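Local atomic coordinates of sulfatase (Bacteroides fragilis CAG:558, PDB entry 6USS), a protein that probably hydrolyses sulfate esters as a calcium-dependent arylsulfatase of the gut microbiome, here in a form whose catalytic residue has been replaced. Residues L195-L199 / G200-Y204; G280-P283 / K284-A287; L149-I152 / L153-G157; L243-A246 / K247-Q251; D481-K484 / H485-D489. The protein carries 1 engineered substitution. All coordinates share one frame; numbering follows the deposited sequence.

Overall arrangement
Along the chain the order is interaction 3, interaction 1, interaction 4, interaction 2, interaction 5. The first four belong to the sulfatase family region, round the large mixed beta-sheet. Interaction 5 lies on helix 480-496, which packs on the separate four-stranded antiparallel sheet; its centre is about 52 Å from that of interaction 4. Interactions 3 and 4 have centres about 16 Å apart, touch each other, and both meet the second subunit. Interaction 1 belongs to the loop before helix 231-247, and interaction 4 to the C-terminal part of that helix. Interaction 2 starts helix 283-308. Only interaction 1 comes near the calcium site: the side chain of Tyr-198 is about 10 Å from the calcium ion. The others lie away from the metal site.

Interaction 1: L195-L199 / G200-Y204; sequences LASYL and GENNY
Tyr-204 turns the edge of its ring to the backbone of 195-199. Its CE1 lies 3.3 Å from Tyr-198 O, and Ser-197 O also sits near the ring plane at that edge. Ser-197 O is 3.3 Å from Tyr-204 CA as well, a CA-H...O contact. This is the tight, buried part. The ring hydroxyl continues beyond it to Thr-229 O, and the ring rests on Val-231 and Ala-234 of helix 231-247.

Next to it is a 3-10 turn, closed as in a Schellman motif and built on Leu-199 O. This oxygen accepts from Asn-202 N at 2.8 Å and from Tyr-204 N at 3.2 Å. The two donors come from opposite faces of the carbonyl plane, and the Tyr-204 bond is the straighter, 164° at the hydrogen. Ser-197 forms an ST turn: its OG, anti to its own N (chi1 170°), accepts from Leu-199 N at 2.9 Å. The loop leads from strand 185-187 to helix 231-247. The CB of Tyr-198 points away from 200-204; its side chain is about 7 Å from that of Asp-42, a calcium ligand. One face of its ring carries Leu-195 CD1, and its OH bonds His-263 O.

The outer side is looser and more exposed. Asn-202 lies beside Leu-199, pointing the same way, with ND2 3.7 Å from Leu-199 CD1. The same ND2 gives only a weak bond to Ser-197 OG. The chain of Glu-201 bends at chi2 (93°) and brings OE1 back to 3.3 Å from Leu-199 CB. The Glu-201 side chain also touches Asp-228.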
# COMPACT_ATOMS: atom_id res chain seq x y z
N LEU A 195 -6.77 1.30 22.20
CA LEU A 195 -7.87 2.04 21.59
C LEU A 195 -8.55 2.89 22.64
O LEU A 195 -8.75 2.45 23.78
CB LEU A 195 -8.89 1.13 20.91
CG LEU A 195 -9.80 0.31 21.82
CD1 LEU A 195 -11.02 -0.15 21.04
CD2 LEU A 195 -9.02 -0.88 22.40
N ALA A 196 -8.94 4.10 22.24
CA ALA A 196 -9.53 5.04 23.18
C ALA A 196 -10.89 4.56 23.67
O ALA A 196 -11.20 4.68 24.86
CB ALA A 196 -9.64 6.42 22.53
N SER A 197 -11.72 4.00 22.79
CA SER A 197 -13.05 3.53 23.16
C SER A 197 -13.55 2.51 22.15
O SER A 197 -13.30 2.64 20.95
CB SER A 197 -14.05 4.69 23.26
OG SER A 197 -15.37 4.17 23.39
N TYR A 198 -14.28 1.51 22.64
CA TYR A 198 -14.96 0.57 21.76
C TYR A 198 -16.25 1.13 21.17
O TYR A 198 -16.82 0.52 20.25
CB TYR A 198 -15.30 -0.72 22.53
CG TYR A 198 -14.16 -1.65 22.85
CD1 TYR A 198 -13.28 -1.38 23.89
CD2 TYR A 198 -14.00 -2.86 22.15
CE1 TYR A 198 -12.23 -2.26 24.21
CE2 TYR A 198 -12.97 -3.74 22.45
CZ TYR A 198 -12.08 -3.44 23.49
OH TYR A 198 -11.05 -4.32 23.80
N LEU A 199 -16.73 2.27 21.67
CA LEU A 199 -18.08 2.75 21.40
C LEU A 199 -18.10 3.69 20.20
O LEU A 199 -17.41 4.72 20.20
CB LEU A 199 -18.65 3.45 22.63
CG LEU A 199 -18.74 2.56 23.88
CD1 LEU A 199 -19.28 3.33 25.06
CD2 LEU A 199 -19.63 1.36 23.59
N GLY A 200 -18.92 3.34 19.20
CA GLY A 200 -19.17 4.26 18.10
C GLY A 200 -19.81 5.56 18.57
O GLY A 200 -19.61 6.61 17.96
N GLU A 201 -20.57 5.50 19.66
CA GLU A 201 -21.07 6.72 20.27
C GLU A 201 -19.93 7.64 20.67
O GLU A 201 -20.10 8.87 20.68
CB GLU A 201 -21.95 6.38 21.47
CG GLU A 201 -23.14 5.48 21.15
CD GLU A 201 -22.84 3.99 21.36
OE1 GLU A 201 -21.65 3.59 21.24
OE2 GLU A 201 -23.79 3.22 21.65
N ASN A 202 -18.76 7.09 21.01
CA ASN A 202 -17.62 7.91 21.36
C ASN A 202 -16.66 8.11 20.20
O ASN A 202 -15.52 8.54 20.42
CB ASN A 202 -16.87 7.31 22.56
CG ASN A 202 -17.70 7.34 23.84
OD1 ASN A 202 -18.63 8.14 23.97
ND2 ASN A 202 -17.36 6.47 24.78
N ASN A 203 -17.08 7.80 18.98
CA ASN A 203 -16.24 7.93 17.78
C ASN A 203 -14.96 7.13 17.90
O ASN A 203 -13.96 7.47 17.26
CB ASN A 203 -15.89 9.39 17.47
CG ASN A 203 -17.11 10.30 17.39
OD1 ASN A 203 -18.21 9.86 17.06
ND2 ASN A 203 -16.91 11.57 17.68
N TYR A 204 -14.96 6.08 18.74
CA TYR A 204 -13.76 5.30 19.05
C TYR A 204 -12.61 6.18 19.52
O TYR A 204 -11.43 5.83 19.34
CB TYR A 204 -13.33 4.44 17.85
CG TYR A 204 -14.51 3.73 17.23
CD1 TYR A 204 -15.24 2.80 17.96
CD2 TYR A 204 -14.92 4.02 15.93
CE1 TYR A 204 -16.34 2.16 17.41
CE2 TYR A 204 -16.03 3.36 15.36
CZ TYR A 204 -16.74 2.44 16.12
OH TYR A 204 -17.84 1.81 15.59

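Interaction 2: G280-P283 / K284-A287; sequences GLTP and KEAA
Leu-281 lays its CD2 methyl against the backbone of Glu-285, 3.7 Å from Glu-285 O. Its CB faces Ala-286, with the two CB atoms 4.4 Å apart. Ala-286 is buried; Tyr-273, Tyr-276 and Ile-277 of helix 273-279 touch it.

Thr-282 lies beside Glu-285, and the two side chains point the same way. Its OG1 sits between the backbone N and the carbonyl carbon (chi1 70°). From there it accepts a weak bond from Glu-285 N at 3.3 Å, and Glu-285 CG is at the same distance from it. The stronger partner of this hydroxyl is Asp-334. The carboxylate of Glu-285 leads away from the turn. Its OE2 forms a salt bridge with Arg-333 and accepts from Asp-334 N, which ties the helix start to the loop of Arg-333 and Asp-334.

The first backbone bonds of the helix are already regular. Ala-286 N reaches Thr-282 O at 2.7 Å, and Ala-287 N reaches Pro-283 O at 2.9 Å. Both run nearly along the C=O axis. Just before the turn, Gly-280 has a positive phi and closes helix 273-279 in a Schellman motif. Thr-282 is then the N-cap of helix 283-308, so the segment is a tight helix-to-helix junction.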
# COMPACT_ATOMS: atom_id res chain seq x y z
N GLY A 280 -24.74 -14.21 36.74
CA GLY A 280 -24.19 -14.06 38.07
C GLY A 280 -22.82 -13.45 38.16
O GLY A 280 -22.22 -13.47 39.24
N LEU A 281 -22.28 -12.92 37.07
CA LEU A 281 -20.93 -12.37 37.11
C LEU A 281 -20.95 -10.94 37.65
O LEU A 281 -21.93 -10.20 37.51
CB LEU A 281 -20.29 -12.38 35.73
CG LEU A 281 -19.85 -13.70 35.10
CD1 LEU A 281 -21.05 -14.62 34.82
CD2 LEU A 281 -19.10 -13.37 33.82
N THR A 282 -19.84 -10.56 38.27
CA THR A 282 -19.64 -9.18 38.67
C THR A 282 -19.59 -8.29 37.43
O THR A 282 -19.29 -8.76 36.33
CB THR A 282 -18.34 -9.06 39.45
OG1 THR A 282 -17.26 -9.25 38.52
CG2 THR A 282 -18.27 -10.13 40.52
N PRO A 283 -19.90 -6.99 37.57
CA PRO A 283 -19.92 -6.12 36.39
C PRO A 283 -18.62 -6.13 35.59
O PRO A 283 -18.66 -6.25 34.36
CB PRO A 283 -20.20 -4.74 36.99
CG PRO A 283 -20.96 -5.03 38.23
CD PRO A 283 -20.37 -6.30 38.78
N LYS A 284 -17.48 -6.01 36.27
CA LYS A 284 -16.18 -6.11 35.61
C LYS A 284 -16.09 -7.39 34.79
O LYS A 284 -15.72 -7.37 33.61
CB LYS A 284 -15.06 -6.06 36.64
CG LYS A 284 -14.80 -4.71 37.24
CD LYS A 284 -13.69 -4.80 38.27
CE LYS A 284 -13.37 -3.46 38.87
NZ LYS A 284 -14.48 -2.99 39.71
N GLU A 285 -16.46 -8.52 35.39
CA GLU A 285 -16.33 -9.79 34.67
C GLU A 285 -17.41 -9.93 33.59
O GLU A 285 -17.16 -10.54 32.55
CB GLU A 285 -16.37 -10.96 35.66
CG GLU A 285 -15.17 -11.02 36.64
CD GLU A 285 -13.81 -11.04 35.95
OE1 GLU A 285 -13.43 -12.09 35.37
OE2 GLU A 285 -13.10 -10.01 35.99
N ALA A 286 -18.60 -9.36 33.80
CA ALA A 286 -19.59 -9.38 32.73
C ALA A 286 -19.12 -8.57 31.52
O ALA A 286 -19.36 -8.97 30.38
CB ALA A 286 -20.94 -8.86 33.23
N ALA A 287 -18.45 -7.44 31.75
CA ALA A 287 -17.92 -6.68 30.62
C ALA A 287 -16.80 -7.45 29.91
O ALA A 287 -16.70 -7.42 28.68
CB ALA A 287 -17.43 -5.30 31.07

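Interaction 3: L149-I152 / L153-G157; sequences LAEI and LKDNG
Asn-156 reaches back over the last turn of helix 149-155 to Ile-152. Its CB lies 3.3 Å from Ile-152 O. CG follows beside the backbone N (chi1 -83°), 3.5 Å from the same oxygen. ND2 then bonds Ile-152 O at 2.8 Å, nearly straight at 164°, with the oxygen close to the amide plane. The same nitrogen touches Ile-152 CG2 at 3.7 Å, and the two side chains run side by side. Asn-156 N adds only a weak bond to that oxygen.

On another side of the helix, Glu-151 and Asp-155 bring two carboxylates together, their planes 53° apart. Glu-151 OE2 is 3.3 Å from Asp-155 OD1. Their closeness would probably favour a proton or cation nearby. Lys-154 of the second subunit, in a salt bridge with Glu-151 OE1, probably offsets part of this charge. OE1 also accepts from Gln-136 of its own chain. The acidic pair thus faces the subunit interface, where Glu-151 of the second subunit also comes close.

Leu-149 CD1 and Leu-153 CD1 meet at 4.4 Å. Leu-149 and Ile-152 pack on Tyr-384 and Leu-388 of helix 383-390. Asn-156 is the first residue to leave helical angles, and Gly-157, with positive phi, follows as C-prime. Gly-157 N bonds Lys-154 O at 3.0 Å, and the next residue bonds Leu-153 O: a Schellman motif.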
# COMPACT_ATOMS: atom_id res chain seq x y z
N LEU A 149 6.50 -10.19 6.30
CA LEU A 149 5.74 -11.35 5.88
C LEU A 149 4.71 -11.00 4.81
O LEU A 149 4.50 -11.77 3.87
CB LEU A 149 5.08 -11.99 7.10
CG LEU A 149 4.00 -13.06 6.91
CD1 LEU A 149 4.52 -14.32 6.23
CD2 LEU A 149 3.41 -13.41 8.25
N ALA A 150 4.05 -9.83 4.94
CA ALA A 150 3.03 -9.44 3.97
C ALA A 150 3.64 -9.04 2.63
O ALA A 150 2.99 -9.21 1.59
CB ALA A 150 2.19 -8.29 4.52
N GLU A 151 4.86 -8.49 2.65
CA GLU A 151 5.56 -8.18 1.41
C GLU A 151 5.83 -9.44 0.59
O GLU A 151 5.68 -9.44 -0.63
CB GLU A 151 6.87 -7.45 1.72
CG GLU A 151 7.51 -6.73 0.52
CD GLU A 151 6.69 -5.52 0.04
OE1 GLU A 151 6.19 -4.76 0.91
OE2 GLU A 151 6.56 -5.32 -1.19
N ILE A 152 6.21 -10.53 1.26
CA ILE A 152 6.56 -11.75 0.54
C ILE A 152 5.31 -12.40 -0.04
O ILE A 152 5.32 -12.88 -1.18
CB ILE A 152 7.33 -12.71 1.46
CG1 ILE A 152 8.62 -12.06 1.96
CG2 ILE A 152 7.68 -13.96 0.72
CD1 ILE A 152 9.36 -12.95 2.92
N LEU A 153 4.23 -12.42 0.74
CA LEU A 153 2.94 -12.87 0.22
C LEU A 153 2.50 -11.99 -0.95
O LEU A 153 2.13 -12.50 -2.01
CB LEU A 153 1.89 -12.86 1.34
CG LEU A 153 2.07 -13.90 2.45
CD1 LEU A 153 1.08 -13.69 3.58
CD2 LEU A 153 1.94 -15.28 1.89
N LYS A 154 2.55 -10.66 -0.77
CA LYS A 154 2.17 -9.73 -1.83
C LYS A 154 2.99 -9.97 -3.09
O LYS A 154 2.44 -10.16 -4.19
CB LYS A 154 2.32 -8.29 -1.34
CG LYS A 154 1.85 -7.18 -2.30
CD LYS A 154 2.50 -5.81 -1.92
CE LYS A 154 2.97 -5.02 -3.17
NZ LYS A 154 1.91 -4.91 -4.29
N ASP A 155 4.32 -10.03 -2.95
CA ASP A 155 5.20 -10.20 -4.10
C ASP A 155 5.05 -11.56 -4.76
O ASP A 155 5.48 -11.74 -5.91
CB ASP A 155 6.65 -9.97 -3.69
CG ASP A 155 6.92 -8.54 -3.17
OD1 ASP A 155 6.20 -7.57 -3.55
OD2 ASP A 155 7.87 -8.39 -2.38
N ASN A 156 4.44 -12.53 -4.08
CA ASN A 156 4.19 -13.85 -4.67
C ASN A 156 2.76 -14.02 -5.16
O ASN A 156 2.35 -15.15 -5.45
CB ASN A 156 4.53 -14.95 -3.67
CG ASN A 156 6.00 -15.28 -3.66
OD1 ASN A 156 6.46 -16.19 -4.35
ND2 ASN A 156 6.76 -14.54 -2.85
N GLY A 157 1.98 -12.94 -5.23
CA GLY A 157 0.67 -12.97 -5.86
C GLY A 157 -0.52 -12.89 -4.94
O GLY A 157 -1.65 -12.91 -5.44

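Interaction 4: L243-A246 / K247-Q251; sequences LNHA and KEYNQ
His-245 and Tyr-249 come together near the C-terminal part of helix 231-247. His-245 NE2 is 3.6 Å from Tyr-249 OH, and His-245 CD2 is 4.0 Å from Tyr-249 CZ. The rings meet obliquely, planes at 56°, with centroids 5.6 Å apart. His-245 O lies over one face of the tyrosine ring, above its centre. CG of Tyr-249 stands beside its backbone N (chi1 -58°), which turns the ring back along the helix toward His-245.

The two polar tips share a partner. Both His-245 NE2 and Tyr-249 OH bond Glu-176 of the second subunit, which draws them to one point at the interface.

The backbone beneath sets the spacing. Lys-247 N bonds Leu-243 O at 3.0 Å, the four-residue bond of this stretch, and makes a weaker one to Asn-244 O. The pattern then tightens to three-residue steps. Glu-248 N reaches His-245 O at 2.9 Å, and Tyr-249 N reaches Ala-246 O at 3.1 Å. In both cases the donor stands well above the carbonyl plane. Glu-248 CB lies 3.2 Å from His-245 O. Asn-250 then forms the centre of an inverse gamma turn.

Further out, Asn-244 OD1 accepts from Trp-305 of helix 283-308. His-159, on strand 159-164, meets the Tyr-249 ring edge-to-face and also touches Ala-246. The turn carries the chain from helix 231-247 into strand 253-258, which runs parallel to strand 159-164 in the mixed sheet.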
# COMPACT_ATOMS: atom_id res chain seq x y z
N LEU A 243 -13.31 -8.45 1.76
CA LEU A 243 -13.35 -9.80 1.22
C LEU A 243 -14.24 -9.89 -0.02
O LEU A 243 -13.91 -10.59 -0.98
CB LEU A 243 -13.84 -10.77 2.30
CG LEU A 243 -12.84 -11.17 3.38
CD1 LEU A 243 -13.47 -12.16 4.36
CD2 LEU A 243 -11.60 -11.77 2.75
N ASN A 244 -15.38 -9.20 -0.01
CA ASN A 244 -16.18 -9.12 -1.22
C ASN A 244 -15.38 -8.50 -2.36
O ASN A 244 -15.35 -9.03 -3.47
CB ASN A 244 -17.48 -8.37 -0.94
CG ASN A 244 -18.45 -9.19 -0.09
OD1 ASN A 244 -18.55 -10.41 -0.24
ND2 ASN A 244 -19.16 -8.53 0.82
N HIS A 245 -14.68 -7.40 -2.09
CA HIS A 245 -13.80 -6.80 -3.09
C HIS A 245 -12.74 -7.80 -3.55
O HIS A 245 -12.43 -7.88 -4.75
CB HIS A 245 -13.15 -5.53 -2.54
CG HIS A 245 -12.85 -4.49 -3.57
ND1 HIS A 245 -12.95 -3.14 -3.30
CD2 HIS A 245 -12.44 -4.59 -4.85
CE1 HIS A 245 -12.64 -2.45 -4.39
NE2 HIS A 245 -12.32 -3.31 -5.35
N ALA A 246 -12.19 -8.59 -2.62
CA ALA A 246 -11.16 -9.57 -2.97
C ALA A 246 -11.69 -10.66 -3.91
O ALA A 246 -10.92 -11.22 -4.70
CB ALA A 246 -10.57 -10.20 -1.71
N LYS A 247 -12.99 -10.96 -3.84
CA LYS A 247 -13.56 -11.91 -4.77
C LYS A 247 -13.45 -11.43 -6.22
O LYS A 247 -13.44 -12.26 -7.14
CB LYS A 247 -15.01 -12.19 -4.39
CG LYS A 247 -15.22 -13.40 -3.53
CD LYS A 247 -16.68 -13.83 -3.56
CE LYS A 247 -16.83 -15.33 -3.92
NZ LYS A 247 -18.24 -15.73 -4.28
N GLU A 248 -13.34 -10.11 -6.45
CA GLU A 248 -13.19 -9.57 -7.80
C GLU A 248 -11.84 -9.89 -8.43
O GLU A 248 -11.72 -9.88 -9.66
CB GLU A 248 -13.34 -8.05 -7.80
CG GLU A 248 -14.71 -7.51 -7.39
CD GLU A 248 -15.78 -7.80 -8.41
OE1 GLU A 248 -15.45 -7.99 -9.61
OE2 GLU A 248 -16.96 -7.85 -8.01
N TYR A 249 -10.81 -10.14 -7.62
CA TYR A 249 -9.46 -10.32 -8.14
C TYR A 249 -9.15 -11.80 -8.26
O TYR A 249 -9.40 -12.57 -7.33
CB TYR A 249 -8.44 -9.67 -7.22
CG TYR A 249 -8.62 -8.20 -6.98
CD1 TYR A 249 -9.43 -7.41 -7.80
CD2 TYR A 249 -7.93 -7.58 -5.94
CE1 TYR A 249 -9.56 -6.03 -7.56
CE2 TYR A 249 -8.03 -6.23 -5.71
CZ TYR A 249 -8.85 -5.46 -6.50
OH TYR A 249 -8.94 -4.12 -6.21
N ASN A 250 -8.56 -12.19 -9.39
CA ASN A 250 -8.23 -13.60 -9.60
C ASN A 250 -6.84 -13.90 -9.02
O ASN A 250 -5.85 -14.14 -9.73
CB ASN A 250 -8.33 -13.97 -11.07
CG ASN A 250 -7.90 -15.40 -11.31
OD1 ASN A 250 -8.25 -16.30 -10.54
ND2 ASN A 250 -7.10 -15.61 -12.35
N GLN A 251 -6.79 -13.90 -7.68
CA GLN A 251 -5.60 -14.14 -6.87
C GLN A 251 -6.07 -14.54 -5.48
O GLN A 251 -7.16 -14.13 -5.06
CB GLN A 251 -4.70 -12.88 -6.80
CG GLN A 251 -5.41 -11.57 -6.46
CD GLN A 251 -4.48 -10.36 -6.33
OE1 GLN A 251 -3.28 -10.48 -6.08
NE2 GLN A 251 -5.05 -9.17 -6.51

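Interaction 5: D481-K484 / H485-D489; sequences DIVK and HLSKD
The imidazole of His-485 lies with one face over Asp-481 O, which sits 3.3 Å above the ring plane and toward its rim. Lys-484 CE approaches the same ring obliquely, 4.0 Å from His-485 CD2, and the two side chains cross. The lysine chain bends at chi3 (60°), which carries CE back to the ring. Lys-484 NZ, 4.5 Å from His-485 NE2, would probably make protonation of the ring less favourable.

All of this belongs to a regular stretch of alpha-helix, 480-496, with one exposed side and one side packed on the four-stranded antiparallel sheet. Backbone bonds run from each residue to the one four earlier. Leu-486 N bonds Ile-482 O at 2.8 Å and 173°, and Lys-488 N bonds Lys-484 O. His-485 N makes a longer bond to Asp-481 O, the oxygen that also lies against its ring face.

On the sheet side, Ile-482 and Leu-486 are one turn apart and point the same way. Ile-482 CG2 touches Leu-486 CD1 at 3.7 Å. Both side chains pack on Trp-449 of strand 449-454. Ile-482 and Val-483 also meet Leu-462 of strand 460-464, while Leu-486 reaches Val-444 of strand 441-446. Further along the helix, Asp-489 bonds Tyr-424 and Ser-422 of strand 422-427, so the helix spans the sheet.

Ser-487 turns its hydroxyl back into the helix. Val-483 O receives two bonds, from Ser-487 N at 2.7 Å and from Ser-487 OG at 2.6 Å, which arrive from opposite faces of the carbonyl plane.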
# COMPACT_ATOMS: atom_id res chain seq x y z
N ASP A 481 22.29 -29.06 38.21
CA ASP A 481 22.74 -29.48 36.88
C ASP A 481 21.96 -28.77 35.79
O ASP A 481 22.53 -28.19 34.86
CB ASP A 481 22.63 -31.02 36.75
CG ASP A 481 21.31 -31.62 37.41
OD1 ASP A 481 20.91 -31.20 38.53
OD2 ASP A 481 20.68 -32.54 36.81
N ILE A 482 20.63 -28.78 35.90
CA ILE A 482 19.77 -28.22 34.87
C ILE A 482 19.95 -26.71 34.78
O ILE A 482 20.15 -26.15 33.69
CB ILE A 482 18.31 -28.58 35.14
CG1 ILE A 482 18.13 -30.10 35.06
CG2 ILE A 482 17.41 -27.83 34.18
CD1 ILE A 482 16.72 -30.57 35.31
N VAL A 483 19.86 -26.03 35.94
CA VAL A 483 19.92 -24.57 35.99
C VAL A 483 21.15 -24.07 35.25
O VAL A 483 21.08 -23.13 34.45
CB VAL A 483 19.89 -24.10 37.45
CG1 VAL A 483 20.11 -22.60 37.54
CG2 VAL A 483 18.57 -24.47 38.11
N LYS A 484 22.29 -24.73 35.45
CA LYS A 484 23.51 -24.27 34.80
C LYS A 484 23.45 -24.48 33.30
O LYS A 484 23.78 -23.56 32.53
CB LYS A 484 24.73 -24.97 35.42
CG LYS A 484 26.06 -24.35 34.98
CD LYS A 484 27.25 -25.19 35.38
CE LYS A 484 27.16 -26.57 34.75
NZ LYS A 484 28.47 -27.28 34.78
N HIS A 485 23.03 -25.66 32.85
CA HIS A 485 23.00 -25.93 31.42
C HIS A 485 22.02 -24.99 30.71
O HIS A 485 22.36 -24.36 29.70
CB HIS A 485 22.65 -27.39 31.14
CG HIS A 485 23.66 -28.38 31.67
ND1 HIS A 485 23.32 -29.67 32.01
CD2 HIS A 485 24.99 -28.27 31.90
CE1 HIS A 485 24.40 -30.31 32.44
NE2 HIS A 485 25.43 -29.48 32.38
N LEU A 486 20.82 -24.85 31.27
CA LEU A 486 19.86 -23.92 30.68
C LEU A 486 20.31 -22.47 30.82
O LEU A 486 20.02 -21.65 29.95
CB LEU A 486 18.47 -24.13 31.29
CG LEU A 486 17.89 -25.49 30.94
CD1 LEU A 486 16.47 -25.54 31.45
CD2 LEU A 486 17.94 -25.74 29.43
N SER A 487 21.01 -22.14 31.91
CA SER A 487 21.65 -20.83 31.99
C SER A 487 22.58 -20.60 30.81
O SER A 487 22.55 -19.53 30.18
CB SER A 487 22.41 -20.66 33.31
OG SER A 487 21.53 -20.52 34.41
N LYS A 488 23.44 -21.57 30.53
CA LYS A 488 24.38 -21.41 29.43
C LYS A 488 23.66 -21.40 28.09
O LYS A 488 23.99 -20.61 27.19
CB LYS A 488 25.42 -22.53 29.49
CG LYS A 488 26.57 -22.45 28.48
CD LYS A 488 27.25 -21.07 28.47
CE LYS A 488 28.49 -20.95 29.39
NZ LYS A 488 29.43 -19.88 28.90
N ASP A 489 22.65 -22.27 27.94
CA ASP A 489 21.81 -22.28 26.75
C ASP A 489 21.28 -20.87 26.47
O ASP A 489 21.47 -20.32 25.38
CB ASP A 489 20.67 -23.30 26.94
CG ASP A 489 19.86 -23.55 25.67
OD1 ASP A 489 19.98 -22.77 24.71
OD2 ASP A 489 19.09 -24.54 25.62